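Local coordinates for protein PKS (Streptomyces albus, PDB 4OQJ) that probably forms carbon-carbon bonds as a ketosynthase of the "AT-less" type I polyketide synthase that makes the antibiotic oxazolomycin, at residues G133-V138 / S209-M214; L197-L202 / A215-A220; A579-P584 / A597-Y602. All blocks are in the same frame, centred on the assembly; numbering follows the deposited sequence.

In the fold
Contacts 1 and 2 belong to the same part of the ketosynthase. Their centres lie about 8 Å apart, strands 132-138 and 214-221 are neighbours in one mixed sheet, and helix 195-209 covers that pair. Along the chain their segments alternate, and direct bonds join them: G133 O to L216 N at 2.8 Å and Y135 N to L216 O at 2.9 Å, both probable hydrogen bonds. Both touch the second subunit. Contact 3 follows later in the chain, its nearest atoms about 35 Å from contact 1 and about 40 Å from contact 2. No other chain touches its two segments, so this helical packing is remote from the sheet and subunit contacts of 1 and 2.

Contact 1 (G133-V138 / S209-M214); sequences GVYAGV and SGDCTM
The turn that closes a beta-alpha-beta crossover, where helix 195-209 hands the chain to strand 214-221, meets the start of strand 132-138 through G133 and M214. G133 N donates to M214 O at 3.0 Å, with an N-H...O angle of 161°. This bond belongs to the parallel pairing, which continues with L216 bonding to the backbones of G133 and Y135. Beside it lies C212, with its CB 3.9 Å and its SG 4.1 Å from G133 N. With chi1 at 52° the sulfur sits between the backbone N and the carbonyl carbon and is turned toward the strand, against a residue that has no side chain there.

The second point of approach is polar and indirect. The ring of Y135 and the carboxylate of D211 are nearly coplanar, yet Y135 OH and D211 OD2 remain 4.1 Å apart. S206 OG of helix 195-209 spans the gap, hydrogen-bonded to both, and D211 OD2 is also hydrogen-bonded to H201 NE2 of the second subunit. Two partners thus grip one buried carboxylate oxygen, tying the end of the helix to the dimer interface.

The helix stops in a Schellman motif, with D211 N bonded to S206 O and G210 N to L207 O around the positive phi of G210. This termination turns D211 and C212 toward strand 132-138. A helix-to-strand turn paired with the neighbouring parallel strand 132-138 at the subunit boundary is typical of the thiolase-fold core of dimeric ketosynthases.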
loop_
_atom_site.group_PDB
_atom_site.type_symbol
_atom_site.label_atom_id
_atom_site.label_comp_id
_atom_site.label_asym_id
_atom_site.label_seq_id
_atom_site.Cartn_x
_atom_site.Cartn_y
_atom_site.Cartn_z
ATOM N N GLY A 133 4.406 5.000 11.337
ATOM C CA GLY A 133 4.066 4.038 10.307
ATOM C C GLY A 133 5.243 3.754 9.393
ATOM O O GLY A 133 6.260 4.454 9.433
ATOM N N VAL A 134 5.116 2.723 8.568
ATOM C CA VAL A 134 6.137 2.416 7.585
ATOM C C VAL A 134 5.544 1.791 6.330
ATOM O O VAL A 134 4.786 0.799 6.388
ATOM C CB VAL A 134 7.249 1.479 8.174
ATOM C CG1 VAL A 134 6.666 0.236 8.805
ATOM C CG2 VAL A 134 8.282 1.123 7.098
ATOM N N TYR A 135 5.894 2.386 5.191
ATOM C CA TYR A 135 5.525 1.894 3.871
ATOM C C TYR A 135 6.795 1.597 3.082
ATOM O O TYR A 135 7.616 2.476 2.848
ATOM C CB TYR A 135 4.653 2.923 3.141
ATOM C CG TYR A 135 3.314 3.113 3.806
ATOM C CD1 TYR A 135 3.141 3.999 4.867
ATOM C CD2 TYR A 135 2.221 2.362 3.398
ATOM C CE1 TYR A 135 1.885 4.139 5.484
ATOM C CE2 TYR A 135 0.994 2.498 3.995
ATOM C CZ TYR A 135 0.824 3.374 5.031
ATOM O OH TYR A 135 -0.441 3.456 5.595
ATOM N N ALA A 136 6.979 0.352 2.679
ATOM C CA ALA A 136 8.240 -0.032 2.057
ATOM C C ALA A 136 8.065 -1.208 1.111
ATOM O O ALA A 136 7.132 -1.996 1.259
ATOM C CB ALA A 136 9.257 -0.373 3.121
ATOM N N GLY A 137 8.962 -1.319 0.137
ATOM C CA GLY A 137 8.923 -2.428 -0.804
ATOM C C GLY A 137 10.324 -2.923 -1.103
ATOM O O GLY A 137 11.267 -2.150 -1.030
ATOM N N VAL A 138 10.458 -4.203 -1.438
ATOM C CA VAL A 138 11.720 -4.742 -1.906
ATOM C C VAL A 138 11.526 -5.366 -3.269
ATOM O O VAL A 138 10.410 -5.679 -3.692
ATOM C CB VAL A 138 12.313 -5.783 -0.926
ATOM C CG1 VAL A 138 12.626 -5.122 0.429
ATOM C CG2 VAL A 138 11.367 -6.949 -0.741
ATOM N N SER A 209 -4.284 11.631 6.990
ATOM C CA SER A 209 -5.520 11.024 7.492
ATOM C C SER A 209 -5.481 10.788 9.001
ATOM O O SER A 209 -6.516 10.535 9.610
ATOM C CB SER A 209 -5.784 9.684 6.806
ATOM O OG SER A 209 -5.879 9.828 5.395
ATOM N N GLY A 210 -4.284 10.819 9.584
ATOM C CA GLY A 210 -4.101 10.548 11.001
ATOM C C GLY A 210 -3.881 9.093 11.408
ATOM O O GLY A 210 -4.047 8.762 12.575
ATOM N N ASP A 211 -3.515 8.217 10.477
ATOM C CA ASP A 211 -3.094 6.869 10.848
ATOM C C ASP A 211 -1.888 6.934 11.798
ATOM O O ASP A 211 -1.645 5.996 12.559
ATOM C CB ASP A 211 -2.687 6.025 9.626
ATOM C CG ASP A 211 -3.863 5.557 8.773
ATOM O OD1 ASP A 211 -5.017 5.643 9.242
ATOM O OD2 ASP A 211 -3.606 5.078 7.619
ATOM N N CYS A 212 -1.112 8.014 11.703
ATOM C CA CYS A 212 0.168 8.127 12.406
ATOM C C CYS A 212 0.667 9.572 12.457
ATOM O O CYS A 212 0.139 10.439 11.771
ATOM C CB CYS A 212 1.230 7.239 11.741
ATOM S SG CYS A 212 1.407 7.474 9.987
ATOM N N THR A 213 1.691 9.821 13.270
ATOM C CA THR A 213 2.239 11.178 13.422
ATOM C C THR A 213 3.587 11.309 12.710
ATOM O O THR A 213 4.014 12.413 12.375
ATOM C CB THR A 213 2.372 11.564 14.911
ATOM O OG1 THR A 213 3.341 10.735 15.562
ATOM C CG2 THR A 213 1.022 11.406 15.617
HETATM N N MSE A 214 4.236 10.178 12.458
HETATM C CA MSE A 214 5.427 10.121 11.616
HETATM C C MSE A 214 5.344 8.884 10.756
HETATM O O MSE A 214 4.633 7.944 11.097
HETATM C CB MSE A 214 6.713 10.073 12.449
HETATM C CG MSE A 214 7.131 11.368 13.100
HETATM SE SE MSE A 214 8.502 11.048 14.483
HETATM C CE MSE A 214 9.663 9.868 13.533
#

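Contact 2 (L197-L202 / A215-A220); sequences LVAVHL and ALAGAA
The methyl of A217 overlaps the backbone and one branch of V200, the closest packing between helix 195-209 and strand 214-221 in these two segments. A217 CB is 3.8 Å from V200 CA and also 3.8 Å from V200 CG2. With CG1 anti to the backbone N (chi1 167°), CG2 lies beside that N, on the side where A217 CB touches it. On the preceding helical residue the same A217 CB meets A199 O at 3.9 Å and A199 CB at 4.3 Å, so it rests in a shallow notch formed by backbone and side-chain atoms of two consecutive residues.

Small residues make this closeness possible. The axes of the two short segments come within 6.9 Å and run almost antiparallel, at 168°, with V200 and A217 CA atoms 5.2 Å apart. Further along the strand, A199 CB faces G218 O at 4.3 Å. No hydrogen bond crosses the interface, and the touching residues are all buried. Around them, Y135 covers A199, while M378 and L381 of helix 376-390 pack on V200.

Strands 186-190 and 214-221, parallel with strand 132-138 between them, are linked by this helix, which packs on the sheet face antiparallel to the strands: a beta-alpha-beta crossover of the thiolase fold. In ketosynthases of this family, the corresponding helix follows the nucleophilic cysteine.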
loop_
_atom_site.group_PDB
_atom_site.type_symbol
_atom_site.label_atom_id
_atom_site.label_comp_id
_atom_site.label_asym_id
_atom_site.label_seq_id
_atom_site.Cartn_x
_atom_site.Cartn_y
_atom_site.Cartn_z
ATOM N N LEU A 197 8.234 5.996 -4.743
ATOM C CA LEU A 197 7.384 7.180 -4.645
ATOM C C LEU A 197 5.937 6.841 -4.320
ATOM O O LEU A 197 5.248 7.634 -3.695
ATOM C CB LEU A 197 7.468 7.983 -5.932
ATOM C CG LEU A 197 8.873 8.487 -6.300
ATOM C CD1 LEU A 197 8.784 9.457 -7.483
ATOM C CD2 LEU A 197 9.602 9.141 -5.109
ATOM N N VAL A 198 5.472 5.664 -4.718
ATOM C CA VAL A 198 4.169 5.184 -4.255
ATOM C C VAL A 198 4.187 5.019 -2.729
ATOM O O VAL A 198 3.241 5.415 -2.054
ATOM C CB VAL A 198 3.770 3.864 -4.948
ATOM C CG1 VAL A 198 2.468 3.307 -4.376
ATOM C CG2 VAL A 198 3.622 4.082 -6.459
ATOM N N ALA A 199 5.271 4.477 -2.172
ATOM C CA ALA A 199 5.361 4.329 -0.727
ATOM C C ALA A 199 5.317 5.710 -0.079
ATOM O O ALA A 199 4.630 5.916 0.930
ATOM C CB ALA A 199 6.628 3.588 -0.334
ATOM N N VAL A 200 6.040 6.663 -0.674
ATOM C CA VAL A 200 6.017 8.037 -0.185
ATOM C C VAL A 200 4.590 8.585 -0.253
ATOM O O VAL A 200 4.107 9.217 0.688
ATOM C CB VAL A 200 6.986 8.941 -0.992
ATOM C CG1 VAL A 200 6.740 10.418 -0.707
ATOM C CG2 VAL A 200 8.438 8.599 -0.652
ATOM N N HIS A 201 3.909 8.346 -1.370
ATOM C CA HIS A 201 2.538 8.823 -1.523
ATOM C C HIS A 201 1.630 8.263 -0.431
ATOM O O HIS A 201 0.859 9.006 0.200
ATOM C CB HIS A 201 2.016 8.444 -2.892
ATOM C CG HIS A 201 0.560 8.699 -3.079
ATOM N ND1 HIS A 201 0.060 9.940 -3.400
ATOM C CD2 HIS A 201 -0.497 7.857 -3.033
ATOM C CE1 HIS A 201 -1.253 9.852 -3.548
ATOM N NE2 HIS A 201 -1.617 8.603 -3.331
ATOM N N LEU A 202 1.720 6.959 -0.175
ATOM C CA LEU A 202 0.825 6.359 0.815
ATOM C C LEU A 202 1.184 6.809 2.236
ATOM O O LEU A 202 0.292 6.998 3.065
ATOM C CB LEU A 202 0.840 4.835 0.715
ATOM C CG LEU A 202 0.281 4.286 -0.604
ATOM C CD1 LEU A 202 0.508 2.787 -0.675
ATOM C CD2 LEU A 202 -1.201 4.627 -0.770
ATOM N N ALA A 215 6.078 8.862 9.649
ATOM C CA ALA A 215 6.074 7.685 8.786
ATOM C C ALA A 215 7.400 7.520 8.069
ATOM O O ALA A 215 7.989 8.504 7.620
ATOM C CB ALA A 215 4.934 7.782 7.773
ATOM N N LEU A 216 7.877 6.282 7.985
ATOM C CA LEU A 216 8.966 5.949 7.073
ATOM C C LEU A 216 8.425 5.516 5.727
ATOM O O LEU A 216 7.390 4.846 5.643
ATOM C CB LEU A 216 9.849 4.834 7.626
ATOM C CG LEU A 216 10.980 5.300 8.529
ATOM C CD1 LEU A 216 10.464 5.500 9.933
ATOM C CD2 LEU A 216 12.115 4.323 8.500
ATOM N N ALA A 217 9.143 5.885 4.678
ATOM C CA ALA A 217 8.865 5.399 3.336
ATOM C C ALA A 217 10.191 5.057 2.696
ATOM O O ALA A 217 11.144 5.829 2.787
ATOM C CB ALA A 217 8.113 6.441 2.512
ATOM N N GLY A 218 10.270 3.909 2.040
ATOM C CA GLY A 218 11.534 3.503 1.461
ATOM C C GLY A 218 11.452 2.225 0.660
ATOM O O GLY A 218 10.384 1.662 0.480
ATOM N N ALA A 219 12.597 1.765 0.180
ATOM C CA ALA A 219 12.641 0.609 -0.681
ATOM C C ALA A 219 14.060 0.100 -0.762
ATOM O O ALA A 219 15.003 0.857 -0.524
ATOM C CB ALA A 219 12.112 0.952 -2.053
ATOM N N ALA A 220 14.213 -1.183 -1.081
ATOM C CA ALA A 220 15.538 -1.793 -1.283
ATOM C C ALA A 220 15.487 -2.663 -2.512
ATOM O O ALA A 220 14.512 -3.359 -2.721
ATOM C CB ALA A 220 15.943 -2.629 -0.092
#

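Contact 3 (A579-P584 / A597-Y602); sequences AELGTP and AFAVQY
Apolar contact accounts for everything that crosses between L581 and the pair F598 and A599. L581 reaches out with a single methyl: its chi2 of -176° sets CD1 anti to CA, extending the side chain fully toward helix 594-610. There L581 CD1 lies 4.4 Å from F598 CD2 and equally 4.4 Å from A599 CB, so it rests against two adjacent residues of that helix. The approach to the ring is oblique. Around this point A628 and L588 also pack on L581, while C577 of helix 568-581 and L633 of helix 627-635 touch F598.

Within helix 594-610, Y602 CB covers one face of the F598 ring, 3.8 Å above its plane and offset toward the rim, one turn along.

Hydrogen bonds do not cross the contact, but they shape each side of it. Q601 NE2 donates to A597 O at 3.2 Å with an angle of 161°, from above the carbonyl plane, 68° out of it. Q601 N reaches the same A597 O at 3.3 Å from the opposite face, so that oxygen serves two donors. The other end of the amide is held too, since Q601 OE1 accepts from V551 N; both ends of the amide are bonded, which sets its orientation. On the opposing segment, helix 568-581 ends in a Schellman motif in which G582, with positive phi, bonds back through G582 N to A579 O at 3.2 Å.

With both cross-contact pairs loosely spaced and neither of them polar, the chemistry implies modest hydrophobic packing at a helix end, in which the directional bonds order each segment internally and do not join the two.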
loop_
_atom_site.group_PDB
_atom_site.type_symbol
_atom_site.label_atom_id
_atom_site.label_comp_id
_atom_site.label_asym_id
_atom_site.label_seq_id
_atom_site.Cartn_x
_atom_site.Cartn_y
_atom_site.Cartn_z
ATOM N N ALA A 579 12.608 24.236 54.216
ATOM C CA ALA A 579 11.348 24.368 54.942
ATOM C C ALA A 579 11.268 23.333 56.063
ATOM O O ALA A 579 10.953 23.661 57.209
ATOM C CB ALA A 579 10.179 24.213 53.993
ATOM N N GLU A 580 11.574 22.085 55.725
ATOM C CA GLU A 580 11.535 20.989 56.686
ATOM C C GLU A 580 12.529 21.187 57.825
ATOM O O GLU A 580 12.252 20.833 58.966
ATOM C CB GLU A 580 11.832 19.659 55.982
ATOM C CG GLU A 580 10.878 19.307 54.852
ATOM C CD GLU A 580 9.562 18.737 55.337
ATOM O OE1 GLU A 580 9.348 18.670 56.568
ATOM O OE2 GLU A 580 8.742 18.354 54.475
ATOM N N LEU A 581 13.697 21.734 57.507
ATOM C CA LEU A 581 14.756 21.891 58.497
ATOM C C LEU A 581 14.520 23.094 59.394
ATOM O O LEU A 581 15.178 23.240 60.419
ATOM C CB LEU A 581 16.119 22.036 57.816
ATOM C CG LEU A 581 16.628 20.853 56.994
ATOM C CD1 LEU A 581 18.036 21.148 56.494
ATOM C CD2 LEU A 581 16.587 19.548 57.782
ATOM N N GLY A 582 13.603 23.964 58.985
ATOM C CA GLY A 582 13.289 25.160 59.746
ATOM C C GLY A 582 14.269 26.307 59.563
ATOM O O GLY A 582 14.290 27.225 60.377
ATOM N N THR A 583 15.065 26.271 58.496
ATOM C CA THR A 583 16.068 27.308 58.248
ATOM C C THR A 583 15.847 27.978 56.887
ATOM O O THR A 583 15.496 27.311 55.916
ATOM C CB THR A 583 17.490 26.724 58.299
ATOM O OG1 THR A 583 17.637 25.937 59.485
ATOM C CG2 THR A 583 18.531 27.835 58.294
ATOM N N PRO A 584 16.043 29.304 56.809
ATOM C CA PRO A 584 15.902 29.945 55.496
ATOM C C PRO A 584 16.898 29.399 54.469
ATOM O O PRO A 584 18.040 29.099 54.825
ATOM C CB PRO A 584 16.176 31.421 55.795
ATOM C CG PRO A 584 15.806 31.582 57.237
ATOM C CD PRO A 584 16.183 30.291 57.897
ATOM N N ALA A 597 25.379 20.939 54.503
ATOM C CA ALA A 597 25.912 19.840 53.707
ATOM C C ALA A 597 24.818 18.821 53.426
ATOM O O ALA A 597 24.722 18.305 52.317
ATOM C CB ALA A 597 27.090 19.178 54.415
ATOM N N PHE A 598 23.985 18.536 54.423
ATOM C CA PHE A 598 22.852 17.645 54.212
ATOM C C PHE A 598 21.923 18.190 53.126
ATOM O O PHE A 598 21.627 17.498 52.154
ATOM C CB PHE A 598 22.054 17.441 55.500
ATOM C CG PHE A 598 20.796 16.658 55.292
ATOM C CD1 PHE A 598 20.826 15.271 55.237
ATOM C CD2 PHE A 598 19.589 17.301 55.117
ATOM C CE1 PHE A 598 19.671 14.550 55.020
ATOM C CE2 PHE A 598 18.434 16.580 54.902
ATOM C CZ PHE A 598 18.478 15.203 54.853
ATOM N N ALA A 599 21.467 19.429 53.304
ATOM C CA ALA A 599 20.506 20.055 52.390
ATOM C C ALA A 599 20.939 19.970 50.924
ATOM O O ALA A 599 20.165 19.535 50.079
ATOM C CB ALA A 599 20.283 21.503 52.776
ATOM N N VAL A 600 22.166 20.379 50.629
ATOM C CA VAL A 600 22.675 20.333 49.264
ATOM C C VAL A 600 22.651 18.911 48.714
ATOM O O VAL A 600 22.261 18.692 47.574
ATOM C CB VAL A 600 24.107 20.873 49.175
ATOM C CG1 VAL A 600 24.633 20.794 47.733
ATOM C CG2 VAL A 600 24.146 22.304 49.653
ATOM N N GLN A 601 23.055 17.941 49.531
ATOM C CA GLN A 601 23.106 16.559 49.077
ATOM C C GLN A 601 21.702 15.982 48.906
ATOM O O GLN A 601 21.449 15.276 47.936
ATOM C CB GLN A 601 23.921 15.699 50.050
ATOM C CG GLN A 601 25.423 15.950 49.973
ATOM C CD GLN A 601 26.226 15.076 50.928
ATOM O OE1 GLN A 601 26.732 14.023 50.547
ATOM N NE2 GLN A 601 26.363 15.524 52.162
ATOM N N TYR A 602 20.802 16.285 49.844
ATOM C CA TYR A 602 19.428 15.809 49.772
ATOM C C TYR A 602 18.741 16.359 48.532
ATOM O O TYR A 602 18.086 15.623 47.790
ATOM C CB TYR A 602 18.633 16.205 51.031
ATOM C CG TYR A 602 17.184 15.765 50.978
ATOM C CD1 TYR A 602 16.814 14.476 51.340
ATOM C CD2 TYR A 602 16.187 16.633 50.564
ATOM C CE1 TYR A 602 15.490 14.065 51.289
ATOM C CE2 TYR A 602 14.862 16.235 50.516
ATOM C CZ TYR A 602 14.519 14.946 50.873
ATOM O OH TYR A 602 13.199 14.541 50.824
#